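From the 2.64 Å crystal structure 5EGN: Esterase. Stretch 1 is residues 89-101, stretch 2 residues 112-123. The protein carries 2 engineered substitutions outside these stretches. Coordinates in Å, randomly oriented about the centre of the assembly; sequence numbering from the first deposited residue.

Stretch 1 (89-101) FVGNSIGGMIAMQ
Stretch 2 112-123: GNLILSSGTGLG

Two parallel strands, 89-92 and 112-116, lie 4.7 Å apart at closest approach, directions 17° apart; the first runs through Ser93 into helix 94-101, which packs back over the second at 148°. Strand backbones are extended (Leu114 phi/psi -113/105). The register pairs Phe89 with Asn113, Val90 with Leu114, Gly91 with Ile115 and Asn92 with Leu116. Hydrogen bonds alternate along the seam: Phe89 N to Gly112 O (2.9 Å), Leu114 N to Phe89 O (2.7 Å), Gly91 N to Leu114 O (3.0 Å), Leu116 N to Gly91 O (2.7 Å) and Ser93 N to Leu116 O (3.1 Å).

Phe89 covers the largest area. Its CB points to the sheet face shared with Asn113 (m) and Ile115, and its rotamer is m (chi1 -67°, chi2 -79°). Phe89 CB lies 3.7 Å from Asn113 OD1.

Ile115 (m, m) points CB to the same face, and its end comes nearer the helix. Ile115 CD1 lies 4.2 Å from both Ala99 CB and Met100 CG, so a small methyl and a thioether chain (m, t, m) share one apolar partner. Gly96 suits its place: an ideal CB would clash with Ser118 CB (2.7 Å) and sit tight against Ile115 CG2 (3.0 Å). At Gly91 an ideal CB would clash within its own stretch, 2.4 Å from Gly95 O.

On the other face, Leu114 (t, t) sets CB 4.2 Å from Val90 CG2 (Val90 is t), while Asn92 (t) swings its amide so that ND2 donates to O of Leu116 (t, p) at 2.8 Å, an acceptor shared with Ser93 N.

At the turn, Ser93 takes phi/psi 53/-108. Ser118 (t) points toward the helix start and its OG donates to Ser93 O at 2.6 Å, a polar link in a buried corner. Met97 (m, t, t) places CE 4.1 Å from Leu122 CD2. The contact buries 718 Å².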

ATOM      1  N   PHE A  89      -1.473 -13.895 -13.814  1.00 26.24           N
ATOM      2  CA  PHE A  89      -2.086 -13.919 -12.493  1.00 25.82           C
ATOM      3  C   PHE A  89      -1.094 -14.233 -11.382  1.00 25.37           C
ATOM      4  O   PHE A  89      -0.452 -15.284 -11.372  1.00 26.17           O
ATOM      5  CB  PHE A  89      -3.243 -14.919 -12.460  1.00 26.83           C
ATOM      6  CG  PHE A  89      -4.410 -14.513 -13.312  1.00 26.65           C
ATOM      7  CD1 PHE A  89      -5.313 -13.564 -12.863  1.00 26.21           C
ATOM      8  CD2 PHE A  89      -4.599 -15.071 -14.566  1.00 27.73           C
ATOM      9  CE1 PHE A  89      -6.386 -13.182 -13.645  1.00 27.10           C
ATOM     10  CE2 PHE A  89      -5.669 -14.694 -15.352  1.00 28.37           C
ATOM     11  CZ  PHE A  89      -6.564 -13.749 -14.890  1.00 27.96           C
ATOM     12  N   VAL A  90      -0.981 -13.296 -10.448  1.00 24.18           N
ATOM     13  CA  VAL A  90      -0.123 -13.449  -9.285  1.00 23.91           C
ATOM     14  C   VAL A  90      -0.978 -13.607  -8.033  1.00 23.25           C
ATOM     15  O   VAL A  90      -1.571 -12.644  -7.547  1.00 22.83           O
ATOM     16  CB  VAL A  90       0.822 -12.247  -9.125  1.00 23.61           C
ATOM     17  CG1 VAL A  90       1.793 -12.484  -7.984  1.00 23.95           C
ATOM     18  CG2 VAL A  90       1.575 -11.998 -10.422  1.00 24.84           C
ATOM     19  N   GLY A  91      -1.044 -14.828  -7.517  1.00 24.08           N
ATOM     20  CA  GLY A  91      -1.900 -15.125  -6.384  1.00 24.36           C
ATOM     21  C   GLY A  91      -1.151 -15.502  -5.123  1.00 24.93           C
ATOM     22  O   GLY A  91      -0.231 -16.316  -5.151  1.00 25.09           O
ATOM     23  N   ASN A  92      -1.560 -14.903  -4.009  1.00 24.77           N
ATOM     24  CA  ASN A  92      -0.963 -15.173  -2.709  1.00 25.09           C
ATOM     25  C   ASN A  92      -1.963 -15.857  -1.781  1.00 25.99           C
ATOM     26  O   ASN A  92      -3.047 -15.329  -1.539  1.00 25.80           O
ATOM     27  CB  ASN A  92      -0.457 -13.872  -2.084  1.00 24.96           C
ATOM     28  CG  ASN A  92       0.418 -14.107  -0.873  1.00 24.49           C
ATOM     29  OD1 ASN A  92       0.554 -13.238  -0.016  1.00 23.38           O
ATOM     30  ND2 ASN A  92       1.023 -15.287  -0.798  1.00 25.09           N
ATOM     31  N   SER A  93      -1.589 -17.029  -1.269  1.00 26.44           N
ATOM     32  CA  SER A  93      -2.479 -17.854  -0.451  1.00 26.79           C
ATOM     33  C   SER A  93      -3.801 -18.117  -1.159  1.00 27.80           C
ATOM     34  O   SER A  93      -3.864 -18.880  -2.124  1.00 27.43           O
ATOM     35  CB  SER A  93      -2.741 -17.193   0.907  1.00 30.68           C
ATOM     36  OG  SER A  93      -3.764 -17.867   1.618  1.00 30.58           O
ATOM     37  N   ILE A  94      -4.854 -17.469  -0.672  1.00 28.21           N
ATOM     38  CA  ILE A  94      -6.181 -17.624  -1.244  1.00 27.72           C
ATOM     39  C   ILE A  94      -6.222 -17.036  -2.652  1.00 29.06           C
ATOM     40  O   ILE A  94      -7.033 -17.445  -3.478  1.00 42.94           O
ATOM     41  CB  ILE A  94      -7.262 -16.960  -0.360  1.00 28.71           C
ATOM     42  CG1 ILE A  94      -8.660 -17.411  -0.789  1.00 29.67           C
ATOM     43  CG2 ILE A  94      -7.141 -15.444  -0.392  1.00 27.52           C
ATOM     44  CD1 ILE A  94      -9.770 -16.818   0.044  1.00 30.31           C
ATOM     45  N   GLY A  95      -5.330 -16.090  -2.926  1.00 27.82           N
ATOM     46  CA  GLY A  95      -5.218 -15.516  -4.254  1.00 27.21           C
ATOM     47  C   GLY A  95      -4.760 -16.566  -5.247  1.00 27.37           C
ATOM     48  O   GLY A  95      -5.191 -16.579  -6.401  1.00 28.19           O
ATOM     49  N   GLY A  96      -3.879 -17.450  -4.789  1.00 27.99           N
ATOM     50  CA  GLY A  96      -3.425 -18.567  -5.596  1.00 27.94           C
ATOM     51  C   GLY A  96      -4.570 -19.515  -5.892  1.00 28.78           C
ATOM     52  O   GLY A  96      -4.697 -20.023  -7.009  1.00 34.78           O
ATOM     53  N   MET A  97      -5.406 -19.747  -4.883  1.00 28.14           N
ATOM     54  CA  MET A  97      -6.616 -20.544  -5.049  1.00 28.68           C
ATOM     55  C   MET A  97      -7.508 -19.948  -6.129  1.00 29.32           C
ATOM     56  O   MET A  97      -7.987 -20.654  -7.018  1.00 29.88           O
ATOM     57  CB  MET A  97      -7.394 -20.634  -3.736  1.00 28.71           C
ATOM     58  CG  MET A  97      -6.613 -21.198  -2.571  1.00 27.42           C
ATOM     59  SD  MET A  97      -7.648 -21.387  -1.108  1.00 20.43           S
ATOM     60  CE  MET A  97      -6.435 -21.944   0.081  1.00 28.60           C
ATOM     61  N   ILE A  98      -7.722 -18.639  -6.037  1.00 29.54           N
ATOM     62  CA  ILE A  98      -8.555 -17.909  -6.986  1.00 29.53           C
ATOM     63  C   ILE A  98      -8.003 -18.024  -8.403  1.00 29.92           C
ATOM     64  O   ILE A  98      -8.753 -18.246  -9.355  1.00 29.81           O
ATOM     65  CB  ILE A  98      -8.673 -16.422  -6.592  1.00 28.92           C
ATOM     66  CG1 ILE A  98      -9.381 -16.286  -5.243  1.00 29.61           C
ATOM     67  CG2 ILE A  98      -9.426 -15.643  -7.654  1.00 28.41           C
ATOM     68  CD1 ILE A  98      -9.325 -14.893  -4.659  1.00 28.41           C
ATOM     69  N   ALA A  99      -6.687 -17.885  -8.533  1.00 33.12           N
ATOM     70  CA  ALA A  99      -6.029 -18.004  -9.830  1.00 29.57           C
ATOM     71  C   ALA A  99      -6.190 -19.406 -10.423  1.00 29.94           C
ATOM     72  O   ALA A  99      -6.445 -19.557 -11.618  1.00 30.09           O
ATOM     73  CB  ALA A  99      -4.554 -17.649  -9.707  1.00 29.12           C
ATOM     74  N   MET A 100      -6.038 -20.428  -9.584  1.00 29.72           N
ATOM     75  CA  MET A 100      -6.171 -21.812 -10.038  1.00 29.99           C
ATOM     76  C   MET A 100      -7.601 -22.116 -10.492  1.00 30.54           C
ATOM     77  O   MET A 100      -7.818 -22.703 -11.560  1.00 31.03           O
ATOM     78  CB  MET A 100      -5.743 -22.782  -8.933  1.00 29.09           C
ATOM     79  CG  MET A 100      -4.233 -22.846  -8.727  1.00 27.45           C
ATOM     80  SD  MET A 100      -3.689 -24.118  -7.567  1.00 22.73           S
ATOM     81  CE  MET A 100      -4.095 -23.356  -5.998  1.00 27.20           C
ATOM     82  N   GLN A 101      -8.567 -21.705  -9.677  1.00 30.59           N
ATOM     83  CA  GLN A 101      -9.977 -21.826 -10.029  1.00 30.59           C
ATOM     84  C   GLN A 101     -10.256 -21.103 -11.342  1.00 31.03           C
ATOM     85  O   GLN A 101     -11.060 -21.555 -12.159  1.00 31.37           O
ATOM     86  CB  GLN A 101     -10.858 -21.261  -8.915  1.00 30.38           C
ATOM     87  CG  GLN A 101     -12.305 -21.693  -8.999  1.00 31.47           C
ATOM     88  CD  GLN A 101     -12.463 -23.188  -8.837  1.00 31.74           C
ATOM     89  OE1 GLN A 101     -12.050 -23.761  -7.830  1.00 31.52           O
ATOM     90  NE2 GLN A 101     -13.049 -23.832  -9.838  1.00 32.53           N
ATOM     91  N   GLY A 112      -0.510 -16.790 -17.855  1.00 34.22           N
ATOM     92  CA  GLY A 112       0.244 -17.666 -16.981  1.00 33.52           C
ATOM     93  C   GLY A 112       0.016 -17.326 -15.523  1.00 31.09           C
ATOM     94  O   GLY A 112      -0.673 -16.359 -15.203  1.00 29.96           O
ATOM     95  N   ASN A 113       0.604 -18.118 -14.635  1.00 30.36           N
ATOM     96  CA  ASN A 113       0.384 -17.934 -13.208  1.00 28.99           C
ATOM     97  C   ASN A 113       1.666 -17.876 -12.389  1.00 28.73           C
ATOM     98  O   ASN A 113       2.603 -18.639 -12.626  1.00 28.31           O
ATOM     99  CB  ASN A 113      -0.501 -19.059 -12.663  1.00 28.09           C
ATOM    100  CG  ASN A 113      -1.748 -19.272 -13.492  1.00 29.17           C
ATOM    101  OD1 ASN A 113      -2.672 -18.460 -13.465  1.00 29.33           O
ATOM    102  ND2 ASN A 113      -1.785 -20.374 -14.230  1.00 29.98           N
ATOM    103  N   LEU A 114       1.701 -16.957 -11.430  1.00 26.93           N
ATOM    104  CA  LEU A 114       2.685 -17.022 -10.359  1.00 26.05           C
ATOM    105  C   LEU A 114       1.937 -17.305  -9.062  1.00 25.36           C
ATOM    106  O   LEU A 114       1.271 -16.430  -8.514  1.00 24.85           O
ATOM    107  CB  LEU A 114       3.502 -15.728 -10.252  1.00 26.16           C
ATOM    108  CG  LEU A 114       4.813 -15.822  -9.451  1.00 26.51           C
ATOM    109  CD1 LEU A 114       5.792 -14.739  -9.872  1.00 27.90           C
ATOM    110  CD2 LEU A 114       4.581 -15.751  -7.946  1.00 25.38           C
ATOM    111  N   ILE A 115       2.044 -18.541  -8.585  1.00 25.57           N
ATOM    112  CA  ILE A 115       1.400 -18.947  -7.344  1.00 25.15           C
ATOM    113  C   ILE A 115       2.355 -18.770  -6.169  1.00 25.44           C
ATOM    114  O   ILE A 115       3.361 -19.472  -6.073  1.00 25.15           O
ATOM    115  CB  ILE A 115       0.936 -20.413  -7.404  1.00 25.96           C
ATOM    116  CG1 ILE A 115       0.189 -20.680  -8.707  1.00 25.94           C
ATOM    117  CG2 ILE A 115       0.037 -20.737  -6.224  1.00 26.31           C
ATOM    118  CD1 ILE A 115      -1.164 -20.019  -8.758  1.00 27.45           C
ATOM    119  N   LEU A 116       2.044 -17.830  -5.281  1.00 25.67           N
ATOM    120  CA  LEU A 116       2.895 -17.577  -4.123  1.00 25.29           C
ATOM    121  C   LEU A 116       2.278 -18.085  -2.828  1.00 25.02           C
ATOM    122  O   LEU A 116       1.230 -17.601  -2.400  1.00 25.22           O
ATOM    123  CB  LEU A 116       3.196 -16.085  -3.983  1.00 25.35           C
ATOM    124  CG  LEU A 116       4.089 -15.758  -2.783  1.00 25.47           C
ATOM    125  CD1 LEU A 116       5.526 -16.162  -3.066  1.00 24.85           C
ATOM    126  CD2 LEU A 116       4.000 -14.289  -2.404  1.00 26.79           C
ATOM    127  N   SER A 117       2.946 -19.059  -2.214  1.00 25.20           N
ATOM    128  CA  SER A 117       2.571 -19.579  -0.900  1.00 25.41           C
ATOM    129  C   SER A 117       1.106 -19.995  -0.820  1.00 25.06           C
ATOM    130  O   SER A 117       0.342 -19.442  -0.032  1.00 25.62           O
ATOM    131  CB  SER A 117       2.872 -18.539   0.182  1.00 25.26           C
ATOM    132  OG  SER A 117       4.232 -18.141   0.145  1.00 24.80           O
ATOM    133  N   SER A 118       0.718 -20.972  -1.631  1.00 25.93           N
ATOM    134  CA  SER A 118      -0.664 -21.435  -1.638  1.00 26.01           C
ATOM    135  C   SER A 118      -0.745 -22.956  -1.572  1.00 26.02           C
ATOM    136  O   SER A 118       0.266 -23.637  -1.401  1.00 25.53           O
ATOM    137  CB  SER A 118      -1.392 -20.926  -2.882  1.00 25.54           C
ATOM    138  OG  SER A 118      -2.789 -21.126  -2.770  1.00 26.98           O
ATOM    139  N   GLY A 119      -1.960 -23.478  -1.709  1.00 26.60           N
ATOM    140  CA  GLY A 119      -2.199 -24.907  -1.637  1.00 26.68           C
ATOM    141  C   GLY A 119      -3.659 -25.234  -1.886  1.00 27.69           C
ATOM    142  O   GLY A 119      -4.455 -24.351  -2.206  1.00 27.84           O
ATOM    143  N   THR A 120      -4.013 -26.507  -1.744  1.00 28.11           N
ATOM    144  CA  THR A 120      -5.402 -26.928  -1.887  1.00 29.92           C
ATOM    145  C   THR A 120      -5.734 -27.984  -0.837  1.00 31.35           C
ATOM    146  O   THR A 120      -4.851 -28.700  -0.368  1.00 31.64           O
ATOM    147  CB  THR A 120      -5.692 -27.474  -3.301  1.00 30.15           C
ATOM    148  OG1 THR A 120      -7.101 -27.677  -3.460  1.00 29.66           O
ATOM    149  CG2 THR A 120      -4.965 -28.784  -3.537  1.00 30.93           C
ATOM    150  N   GLY A 121      -7.009 -28.072  -0.469  1.00 32.00           N
ATOM    151  CA  GLY A 121      -7.421 -28.918   0.636  1.00 35.36           C
ATOM    152  C   GLY A 121      -6.707 -28.474   1.897  1.00 36.96           C
ATOM    153  O   GLY A 121      -6.205 -29.293   2.667  1.00 38.43           O
ATOM    154  N   LEU A 122      -6.657 -27.160   2.096  1.00 35.72           N
ATOM    155  CA  LEU A 122      -5.876 -26.564   3.172  1.00 37.20           C
ATOM    156  C   LEU A 122      -6.397 -26.970   4.543  1.00 39.12           C
ATOM    157  O   LEU A 122      -5.618 -27.238   5.457  1.00 40.54           O
ATOM    158  CB  LEU A 122      -5.883 -25.039   3.047  1.00 38.69           C
ATOM    159  CG  LEU A 122      -4.662 -24.299   3.595  1.00 39.63           C
ATOM    160  CD1 LEU A 122      -3.465 -24.511   2.680  1.00 35.04           C
ATOM    161  CD2 LEU A 122      -4.961 -22.819   3.765  1.00 35.86           C
ATOM    162  N   GLY A 123      -7.717 -27.015   4.675  1.00 38.35           N
ATOM    163  CA  GLY A 123      -8.357 -27.307   5.944  1.00 39.62           C
ATOM    164  C   GLY A 123      -7.981 -28.645   6.552  1.00 42.71           C
ATOM    165  O   GLY A 123      -7.793 -28.744   7.765  1.00 43.81           O
TER